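Local atomic coordinates of aminopeptidase N family protein (PDB entry 4FGM), a protein that binds zinc and is probably a metallopeptidase of the M61 family, thought to act as an aminopeptidase that removes residues from the N terminus of peptides. Residues L113-E116 with G117-D120; R339-G343 with A344-Q348; L408-E411 with F412-S416. All coordinates share one frame; numbering follows the deposited sequence.

Contact 1. Residues L113-E116 with G117-D120; sequences LAVE and GQTD
Val115 and Gln118 close a type II beta turn that takes the chain off the end of the short strand 114-115 and into the loop leading to strand 123-127, within the Peptidase M61 N-terminal domain range, where strand 114-115 pairs with strand 30-32. The turn is shut by the hydrogen bond from Gln118 N to Val115 O, 3.0 Å long with an angle of 151° at the hydrogen. Gly117 holds the third position with phi 82°, where a CB would run into the carbonyl O of Glu116.

Beside the turn, the side chains of Val115 and Gln118 lie across one another. Val115 swings CG1 opposite its own N (chi1 -179°), and this methyl meets the amide end of Gln118, Val115 CG1 to Gln118 NE2 being 3.5 Å. That NE2 goes on to hydrogen-bond to Gln24 O, so the valine methyl flanks an amide already committed elsewhere. Ile22 of strand 15-22 touches both side chains.

Glu116 folds differently: its chain bends at chi2, bringing the carboxylate back beside the next peptide. Water 1 accepts from Gly117 N at 3.2 Å and gives a weak bond to Glu116 OE2, while OE1 makes a salt bridge with Arg71. On the strand side, Ala114 CB rests 3.9 Å from Thr119 OG1, and Tyr160 of helix 160-163 touches both residues.

Polar groups are therefore served unevenly: the carboxylate divides its oxygens between a salt bridge to Arg71 and a weakly bound water that also takes up a turn N-H, whereas the hydroxyl of Thr119, covered here by a methyl, has no hydrogen-bond partner in the model, probably at some energetic cost.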
ATOM      1  N   LEU A 113      -4.838 -23.547  -6.610  1.00 35.53           N
ATOM      2  CA  LEU A 113      -3.924 -23.876  -7.700  1.00 39.07           C
ATOM      3  C   LEU A 113      -4.615 -23.624  -9.040  1.00 44.38           C
ATOM      4  O   LEU A 113      -5.802 -23.902  -9.203  1.00 35.96           O
ATOM      5  CB  LEU A 113      -3.504 -25.344  -7.631  1.00 39.58           C
ATOM      6  CG  LEU A 113      -2.579 -25.750  -6.487  1.00 42.68           C
ATOM      7  CD1 LEU A 113      -2.354 -27.250  -6.538  1.00 42.55           C
ATOM      8  CD2 LEU A 113      -1.255 -25.006  -6.601  1.00 30.39           C
ATOM      9  N   ALA A 114      -3.873 -23.081  -9.996  1.00 43.53           N
ATOM     10  CA  ALA A 114      -4.421 -22.817 -11.322  1.00 41.20           C
ATOM     11  C   ALA A 114      -4.230 -24.066 -12.184  1.00 42.79           C
ATOM     12  O   ALA A 114      -3.217 -24.761 -12.064  1.00 44.13           O
ATOM     13  CB  ALA A 114      -3.703 -21.634 -11.958  1.00 35.11           C
ATOM     14  N   VAL A 115      -5.212 -24.361 -13.033  1.00 40.74           N
ATOM     15  CA  VAL A 115      -5.129 -25.516 -13.931  1.00 42.07           C
ATOM     16  C   VAL A 115      -4.529 -25.047 -15.252  1.00 40.22           C
ATOM     17  O   VAL A 115      -5.163 -24.298 -16.001  1.00 46.25           O
ATOM     18  CB  VAL A 115      -6.531 -26.132 -14.205  1.00 47.23           C
ATOM     19  CG1 VAL A 115      -6.399 -27.335 -15.129  1.00 43.65           C
ATOM     20  CG2 VAL A 115      -7.188 -26.549 -12.892  1.00 45.49           C
ATOM     21  N   GLU A 116      -3.301 -25.477 -15.527  1.00 43.38           N
ATOM     22  CA  GLU A 116      -2.593 -25.092 -16.751  1.00 45.93           C
ATOM     23  C   GLU A 116      -3.412 -25.277 -18.024  1.00 49.48           C
ATOM     24  O   GLU A 116      -3.952 -26.355 -18.280  1.00 41.07           O
ATOM     25  CB  GLU A 116      -1.293 -25.885 -16.882  1.00 38.79           C
ATOM     26  CG  GLU A 116      -0.445 -25.504 -18.089  1.00 46.49           C
ATOM     27  CD  GLU A 116       0.080 -24.077 -18.025  1.00 55.87           C
ATOM     28  OE1 GLU A 116       0.663 -23.700 -16.989  1.00 52.52           O
ATOM     29  OE2 GLU A 116      -0.081 -23.332 -19.015  1.00 62.34           O
ATOM     30  N   GLY A 117      -3.504 -24.210 -18.812  1.00 52.41           N
ATOM     31  CA  GLY A 117      -4.245 -24.266 -20.057  1.00 49.93           C
ATOM     32  C   GLY A 117      -5.745 -24.081 -19.936  1.00 53.38           C
ATOM     33  O   GLY A 117      -6.413 -23.797 -20.926  1.00 56.71           O
ATOM     34  N   GLN A 118      -6.286 -24.247 -18.736  1.00 53.93           N
ATOM     35  CA  GLN A 118      -7.723 -24.085 -18.532  1.00 52.93           C
ATOM     36  C   GLN A 118      -7.964 -22.912 -17.594  1.00 53.44           C
ATOM     37  O   GLN A 118      -8.987 -22.816 -16.925  1.00 53.31           O
ATOM     38  CB  GLN A 118      -8.310 -25.365 -17.943  1.00 46.70           C
ATOM     39  CG  GLN A 118      -8.081 -26.581 -18.809  1.00 49.35           C
ATOM     40  CD  GLN A 118      -8.666 -27.838 -18.209  1.00 51.67           C
ATOM     41  OE1 GLN A 118      -9.866 -27.906 -17.934  1.00 56.79           O
ATOM     42  NE2 GLN A 118      -7.821 -28.848 -18.005  1.00 49.91           N
ATOM     43  N   THR A 119      -6.997 -22.010 -17.585  1.00 48.23           N
ATOM     44  CA  THR A 119      -7.013 -20.831 -16.740  1.00 45.09           C
ATOM     45  C   THR A 119      -7.989 -19.719 -17.163  1.00 48.07           C
ATOM     46  O   THR A 119      -8.323 -18.848 -16.354  1.00 45.08           O
ATOM     47  CB  THR A 119      -5.560 -20.294 -16.624  1.00 46.93           C
ATOM     48  OG1 THR A 119      -5.180 -20.253 -15.238  1.00 46.59           O
ATOM     49  CG2 THR A 119      -5.416 -18.932 -17.290  1.00 51.40           C
ATOM     50  N   ASP A 120      -8.454 -19.748 -18.412  1.00 52.82           N
ATOM     51  CA  ASP A 120      -9.400 -18.732 -18.885  1.00 54.33           C
ATOM     52  C   ASP A 120     -10.850 -19.150 -18.661  1.00 50.69           C
ATOM     53  O   ASP A 120     -11.778 -18.382 -18.924  1.00 48.86           O
ATOM     54  CB  ASP A 120      -9.188 -18.424 -20.372  1.00 62.57           C
ATOM     55  CG  ASP A 120      -7.892 -17.672 -20.635  1.00 71.99           C
ATOM     56  OD1 ASP A 120      -7.406 -16.977 -19.713  1.00 72.80           O
ATOM     57  OD2 ASP A 120      -7.368 -17.763 -21.765  1.00 68.80           O
TER
HETATM   58  O   HOH W   1      -2.355 -21.443 -17.643  1.00 61.51           O

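Contact 2. Residues R339-G343 with A344-Q348; sequences RVERG and AGQYQ
Water 2 gives the shortest polar bond here, donating to Gln346 OE1 at 2.6 Å, and it also donates to Glu341 OE2 at 2.8 Å. It thus bridges the last turn of helix 326-342 to the 3-10 turn 345-347 that follows, across the bend at Gly343 and Ala344.

Gln346 reaches back over this bend with an extended chain: CG stands opposite the backbone N (chi1 -174°), which carries the amide to the helix end. There Val340 CG1 lies 3.6 Å from Gln346 OE1, with the two side chains crossing at a slant. Gln346 NE2 sits 3.2 Å from Val340 O, but the angle is too poor for a hydrogen bond. The same NE2 of Gln346 is 3.6 Å from Glu341 OE1. The carboxylate and amide planes are turned 56° from each other, and water, not a direct bond, joins the two groups.

Glu341 starts out away from the 3-10 turn, then doubles back at chi2 (-53°) to bring its carboxylate alongside the Gln346 amide. Its other oxygen, OE1, hydrogen-bonds to Ser449 OG, the same hydroxyl that Tyr347 OH meets. Val340 meanwhile packs on Ala378 and Leu382 of helix 378-394. Within the 3-10 turn, the backbone bond from Tyr347 N to Ala344 O is 2.9 Å.

With one carboxylate oxygen on the water and the other on the serine, Glu341 is probably restrained from turning. Glu341 OE2 and Gln346 OE1 lie 3.7 Å apart. Donating to both oxygens, the water probably offsets their mutual repulsion.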
ATOM      1  N   ARG A 339       9.910  14.012   3.265  1.00 55.64           N
ATOM      2  CA  ARG A 339      10.454  12.671   3.111  1.00 59.39           C
ATOM      3  C   ARG A 339      11.259  12.507   1.828  1.00 56.72           C
ATOM      4  O   ARG A 339      12.327  11.901   1.833  1.00 59.38           O
ATOM      5  CB  ARG A 339       9.334  11.628   3.162  1.00 66.04           C
ATOM      6  CG  ARG A 339       8.569  11.603   4.483  1.00 75.16           C
ATOM      7  CD  ARG A 339       7.743  10.335   4.601  1.00 79.03           C
ATOM      8  NE  ARG A 339       6.858  10.154   3.453  1.00 89.06           N
ATOM      9  CZ  ARG A 339       5.586  10.542   3.411  1.00 88.67           C
ATOM     10  NH1 ARG A 339       5.035  11.135   4.463  1.00 89.96           N
ATOM     11  NH2 ARG A 339       4.864  10.334   2.316  1.00 80.36           N
ATOM     12  N   VAL A 340      10.753  13.043   0.725  1.00 50.58           N
ATOM     13  CA  VAL A 340      11.461  12.925  -0.540  1.00 48.04           C
ATOM     14  C   VAL A 340      12.794  13.662  -0.492  1.00 49.23           C
ATOM     15  O   VAL A 340      13.814  13.139  -0.942  1.00 48.03           O
ATOM     16  CB  VAL A 340      10.626  13.496  -1.713  1.00 52.96           C
ATOM     17  CG1 VAL A 340      11.439  13.473  -2.996  1.00 49.04           C
ATOM     18  CG2 VAL A 340       9.353  12.681  -1.885  1.00 50.69           C
ATOM     19  N   GLU A 341      12.777  14.868   0.075  1.00 47.94           N
ATOM     20  CA  GLU A 341      13.970  15.706   0.162  1.00 48.18           C
ATOM     21  C   GLU A 341      14.985  15.335   1.242  1.00 54.83           C
ATOM     22  O   GLU A 341      16.116  15.821   1.219  1.00 51.82           O
ATOM     23  CB  GLU A 341      13.558  17.167   0.359  1.00 51.34           C
ATOM     24  CG  GLU A 341      12.736  17.755  -0.782  1.00 60.30           C
ATOM     25  CD  GLU A 341      13.395  17.572  -2.139  1.00 66.61           C
ATOM     26  OE1 GLU A 341      14.630  17.735  -2.231  1.00 66.35           O
ATOM     27  OE2 GLU A 341      12.674  17.274  -3.115  1.00 71.03           O
ATOM     28  N   ARG A 342      14.592  14.468   2.168  1.00 52.75           N
ATOM     29  CA  ARG A 342      15.462  14.073   3.268  1.00 53.56           C
ATOM     30  C   ARG A 342      16.761  13.352   2.924  1.00 56.22           C
ATOM     31  O   ARG A 342      17.818  13.709   3.446  1.00 59.19           O
ATOM     32  CB  ARG A 342      14.677  13.211   4.265  1.00 53.71           C
ATOM     33  CG  ARG A 342      15.471  12.794   5.500  1.00 55.49           C
ATOM     34  CD  ARG A 342      15.887  14.002   6.339  1.00 60.00           C
ATOM     35  NE  ARG A 342      17.341  14.116   6.456  1.00 70.88           N
ATOM     36  CZ  ARG A 342      18.014  13.951   7.587  1.00 71.90           C
ATOM     37  NH1 ARG A 342      17.367  13.664   8.707  1.00 80.71           N
ATOM     38  NH2 ARG A 342      19.331  14.067   7.595  1.00 66.53           N
ATOM     39  N   GLY A 343      16.694  12.347   2.056  1.00 54.75           N
ATOM     40  CA  GLY A 343      17.894  11.588   1.740  1.00 57.80           C
ATOM     41  C   GLY A 343      18.537  11.739   0.378  1.00 56.46           C
ATOM     42  O   GLY A 343      17.940  12.266  -0.561  1.00 61.46           O
ATOM     43  N   ALA A 344      19.768  11.245   0.283  1.00 49.22           N
ATOM     44  CA  ALA A 344      20.546  11.301  -0.945  1.00 50.96           C
ATOM     45  C   ALA A 344      20.059  10.328  -2.019  1.00 46.76           C
ATOM     46  O   ALA A 344      20.489  10.410  -3.169  1.00 46.17           O
ATOM     47  CB  ALA A 344      22.020  11.036  -0.632  1.00 44.97           C
ATOM     48  N   GLY A 345      19.165   9.414  -1.645  1.00 43.04           N
ATOM     49  CA  GLY A 345      18.648   8.439  -2.596  1.00 35.24           C
ATOM     50  C   GLY A 345      18.031   9.040  -3.856  1.00 46.49           C
ATOM     51  O   GLY A 345      18.108   8.460  -4.942  1.00 48.81           O
ATOM     52  N   GLN A 346      17.414  10.209  -3.714  1.00 51.80           N
ATOM     53  CA  GLN A 346      16.782  10.884  -4.840  1.00 50.56           C
ATOM     54  C   GLN A 346      17.786  11.221  -5.938  1.00 50.44           C
ATOM     55  O   GLN A 346      17.406  11.414  -7.091  1.00 45.83           O
ATOM     56  CB  GLN A 346      16.106  12.169  -4.365  1.00 50.68           C
ATOM     57  CG  GLN A 346      15.287  12.870  -5.434  1.00 51.83           C
ATOM     58  CD  GLN A 346      14.552  14.080  -4.895  1.00 57.34           C
ATOM     59  OE1 GLN A 346      13.702  14.651  -5.569  1.00 64.81           O
ATOM     60  NE2 GLN A 346      14.885  14.481  -3.674  1.00 55.27           N
ATOM     61  N   TYR A 347      19.065  11.292  -5.581  1.00 47.12           N
ATOM     62  CA  TYR A 347      20.098  11.616  -6.557  1.00 51.51           C
ATOM     63  C   TYR A 347      20.805  10.353  -7.037  1.00 54.94           C
ATOM     64  O   TYR A 347      21.728  10.416  -7.852  1.00 60.38           O
ATOM     65  CB  TYR A 347      21.115  12.591  -5.952  1.00 49.15           C
ATOM     66  CG  TYR A 347      20.489  13.858  -5.409  1.00 59.82           C
ATOM     67  CD1 TYR A 347      20.243  14.012  -4.043  1.00 69.02           C
ATOM     68  CD2 TYR A 347      20.101  14.891  -6.266  1.00 64.61           C
ATOM     69  CE1 TYR A 347      19.624  15.160  -3.544  1.00 73.41           C
ATOM     70  CE2 TYR A 347      19.481  16.043  -5.774  1.00 69.19           C
ATOM     71  CZ  TYR A 347      19.246  16.168  -4.413  1.00 74.73           C
ATOM     72  OH  TYR A 347      18.626  17.295  -3.922  1.00 82.43           O
ATOM     73  N   GLN A 348      20.354   9.207  -6.538  1.00 53.13           N
ATOM     74  CA  GLN A 348      20.939   7.916  -6.900  1.00 52.57           C
ATOM     75  C   GLN A 348      20.028   7.078  -7.792  1.00 50.99           C
ATOM     76  O   GLN A 348      20.493   6.191  -8.514  1.00 52.17           O
ATOM     77  CB  GLN A 348      21.258   7.122  -5.628  1.00 55.32           C
ATOM     78  CG  GLN A 348      22.522   7.564  -4.919  1.00 57.50           C
ATOM     79  CD  GLN A 348      23.765   6.959  -5.541  1.00 63.16           C
ATOM     80  OE1 GLN A 348      23.733   6.477  -6.677  1.00 68.22           O
ATOM     81  NE2 GLN A 348      24.867   6.982  -4.803  1.00 68.01           N
TER
HETATM   82  O   HOH W   2      11.647  16.216  -5.462  1.00 63.84           O

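Contact 3. Residues L408-E411 with F412-S416; sequences LWHE and FGKTS
Backbone bonds come first, since Trp409 O is gripped twice in the C-terminal part of the helix that begins at 401. Lys414 N donates to it at 2.6 Å, nearly in line with the carbonyl, and Gly413 N adds a weak bond at 2.8 Å; the reach to Lys414 is the wider pi-type turn. One residue earlier, Leu408 O takes the ordinary i+4 bond from Phe412 N.

Ring-face contacts follow. Lys414 CB lies over the six-membered ring of Trp409, 3.8 Å from its centroid and 16° off the normal, and Gly413 CA comes over the same face. The indole gets there with CG opposite the backbone N (chi1 -177°), although its first bond leads away. A CB on Gly413 would clash with Trp409 CD1. Glu411 CB similarly sits above one face of Phe412, the two side chains running together, while Leu408 CD2 meets Phe412 CE2 at 3.8 Å.

At a ring edge, Lys414 CE approaches His410 ND1 to 3.3 Å near the imidazole plane. The polar ends find partners elsewhere in the chain: Trp409 NE1 with Thr283, His410 NE2 with Phe215 O, Lys414 NZ with Glu217 and Glu411 OE2 with Trp427.

Replacing Trp409 with an alanine would probably strip the lysine methylenes of their aromatic bed and deprive Thr283 OG1 of its indole partner.

Lysine thus lays its greasy part on an indole while its ammonium pairs with Glu217, whose negative charge may partly offset the effect of the ammonium on the nearby imidazole.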
ATOM      1  N   LEU A 408      -8.188   9.866 -18.923  1.00 51.07           N
ATOM      2  CA  LEU A 408      -7.271   8.756 -19.157  1.00 50.96           C
ATOM      3  C   LEU A 408      -7.965   7.444 -18.826  1.00 53.69           C
ATOM      4  O   LEU A 408      -7.730   6.430 -19.480  1.00 54.24           O
ATOM      5  CB  LEU A 408      -6.002   8.897 -18.313  1.00 53.41           C
ATOM      6  CG  LEU A 408      -4.951   9.881 -18.835  1.00 50.74           C
ATOM      7  CD1 LEU A 408      -3.832  10.031 -17.813  1.00 46.78           C
ATOM      8  CD2 LEU A 408      -4.397   9.382 -20.156  1.00 48.09           C
ATOM      9  N   TRP A 409      -8.835   7.464 -17.821  1.00 57.25           N
ATOM     10  CA  TRP A 409      -9.538   6.247 -17.444  1.00 53.37           C
ATOM     11  C   TRP A 409     -10.531   5.801 -18.515  1.00 51.04           C
ATOM     12  O   TRP A 409     -10.613   4.615 -18.832  1.00 46.32           O
ATOM     13  CB  TRP A 409     -10.285   6.411 -16.117  1.00 55.31           C
ATOM     14  CG  TRP A 409     -10.929   5.120 -15.710  1.00 54.57           C
ATOM     15  CD1 TRP A 409     -10.300   4.009 -15.215  1.00 54.68           C
ATOM     16  CD2 TRP A 409     -12.300   4.754 -15.891  1.00 55.19           C
ATOM     17  NE1 TRP A 409     -11.192   2.974 -15.088  1.00 53.57           N
ATOM     18  CE2 TRP A 409     -12.427   3.401 -15.500  1.00 52.57           C
ATOM     19  CE3 TRP A 409     -13.433   5.434 -16.360  1.00 51.89           C
ATOM     20  CZ2 TRP A 409     -13.646   2.716 -15.556  1.00 58.91           C
ATOM     21  CZ3 TRP A 409     -14.643   4.752 -16.417  1.00 53.63           C
ATOM     22  CH2 TRP A 409     -14.737   3.404 -16.020  1.00 56.50           C
ATOM     23  N   HIS A 410     -11.293   6.743 -19.063  1.00 47.86           N
ATOM     24  CA  HIS A 410     -12.267   6.397 -20.099  1.00 56.53           C
ATOM     25  C   HIS A 410     -11.590   5.939 -21.387  1.00 53.93           C
ATOM     26  O   HIS A 410     -12.107   5.081 -22.101  1.00 51.38           O
ATOM     27  CB  HIS A 410     -13.173   7.590 -20.392  1.00 51.62           C
ATOM     28  CG  HIS A 410     -14.238   7.802 -19.361  1.00 52.84           C
ATOM     29  ND1 HIS A 410     -15.336   6.977 -19.249  1.00 47.91           N
ATOM     30  CD2 HIS A 410     -14.367   8.737 -18.390  1.00 51.34           C
ATOM     31  CE1 HIS A 410     -16.098   7.395 -18.254  1.00 50.39           C
ATOM     32  NE2 HIS A 410     -15.532   8.461 -17.716  1.00 51.55           N
ATOM     33  N   GLU A 411     -10.420   6.500 -21.671  1.00 52.59           N
ATOM     34  CA  GLU A 411      -9.692   6.143 -22.878  1.00 56.73           C
ATOM     35  C   GLU A 411      -8.962   4.811 -22.800  1.00 58.77           C
ATOM     36  O   GLU A 411      -9.142   3.944 -23.653  1.00 61.17           O
ATOM     37  CB  GLU A 411      -8.673   7.227 -23.230  1.00 61.82           C
ATOM     38  CG  GLU A 411      -9.236   8.397 -24.005  1.00 69.30           C
ATOM     39  CD  GLU A 411      -8.143   9.266 -24.604  1.00 74.50           C
ATOM     40  OE1 GLU A 411      -7.224   8.712 -25.252  1.00 66.13           O
ATOM     41  OE2 GLU A 411      -8.208  10.502 -24.432  1.00 81.75           O
ATOM     42  N   PHE A 412      -8.142   4.648 -21.770  1.00 53.04           N
ATOM     43  CA  PHE A 412      -7.342   3.441 -21.639  1.00 50.39           C
ATOM     44  C   PHE A 412      -7.768   2.469 -20.553  1.00 52.25           C
ATOM     45  O   PHE A 412      -7.371   1.305 -20.583  1.00 49.65           O
ATOM     46  CB  PHE A 412      -5.884   3.845 -21.424  1.00 55.75           C
ATOM     47  CG  PHE A 412      -5.366   4.798 -22.462  1.00 62.26           C
ATOM     48  CD1 PHE A 412      -5.074   4.351 -23.750  1.00 67.83           C
ATOM     49  CD2 PHE A 412      -5.202   6.149 -22.166  1.00 61.56           C
ATOM     50  CE1 PHE A 412      -4.620   5.232 -24.724  1.00 65.83           C
ATOM     51  CE2 PHE A 412      -4.748   7.042 -23.139  1.00 62.47           C
ATOM     52  CZ  PHE A 412      -4.459   6.581 -24.420  1.00 63.53           C
ATOM     53  N   GLY A 413      -8.568   2.942 -19.602  1.00 50.91           N
ATOM     54  CA  GLY A 413      -9.009   2.083 -18.516  1.00 51.90           C
ATOM     55  C   GLY A 413     -10.301   1.339 -18.787  1.00 53.57           C
ATOM     56  O   GLY A 413     -10.320   0.111 -18.850  1.00 50.33           O
ATOM     57  N   LYS A 414     -11.387   2.084 -18.948  1.00 60.48           N
ATOM     58  CA  LYS A 414     -12.687   1.484 -19.210  1.00 60.62           C
ATOM     59  C   LYS A 414     -12.629   0.546 -20.417  1.00 58.34           C
ATOM     60  O   LYS A 414     -13.416  -0.392 -20.524  1.00 58.64           O
ATOM     61  CB  LYS A 414     -13.733   2.573 -19.475  1.00 63.84           C
ATOM     62  CG  LYS A 414     -15.150   2.039 -19.427  1.00 67.96           C
ATOM     63  CD  LYS A 414     -16.073   2.673 -20.456  1.00 77.69           C
ATOM     64  CE  LYS A 414     -16.526   4.063 -20.062  1.00 78.52           C
ATOM     65  NZ  LYS A 414     -17.834   4.395 -20.711  1.00 70.79           N
ATOM     66  N   THR A 415     -11.683   0.806 -21.313  1.00 49.79           N
ATOM     67  CA  THR A 415     -11.515   0.020 -22.529  1.00 51.90           C
ATOM     68  C   THR A 415     -10.546  -1.151 -22.397  1.00 57.87           C
ATOM     69  O   THR A 415     -10.444  -1.969 -23.311  1.00 55.71           O
ATOM     70  CB  THR A 415     -11.008   0.907 -23.672  1.00 59.02           C
ATOM     71  OG1 THR A 415      -9.745   1.475 -23.297  1.00 56.43           O
ATOM     72  CG2 THR A 415     -12.003   2.030 -23.966  1.00 56.91           C
ATOM     73  N   SER A 416      -9.831  -1.222 -21.276  1.00 58.54           N
ATOM     74  CA  SER A 416      -8.858  -2.292 -21.042  1.00 61.12           C
ATOM     75  C   SER A 416      -7.699  -2.248 -22.038  1.00 59.50           C
ATOM     76  O   SER A 416      -7.013  -3.248 -22.256  1.00 61.65           O
ATOM     77  CB  SER A 416      -9.535  -3.665 -21.120  1.00 64.88           C
ATOM     78  OG  SER A 416     -10.486  -3.833 -20.083  1.00 65.28           O
TER

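Followed from the N terminus, the three contacts come in series, none nested in or crossing another, and each closes a short local bend. Contact 1 turns the chain between strands 114-115 and 123-127 and meets strands 15-22 and 30-32 and helix 160-163. Contact 2, at the exit from helix 326-342 toward helix 351-356, meets helix 378-394; it is about 36 Å from contact 1 between nearest atoms, across the chain's centre. Contact 3 lies where helix 401-413 gives way to the loop before helix 423-429, which it touches. Of the three, contact 3 brings a side chain, Trp409, to about 10 Å from that of the zinc ligand His277.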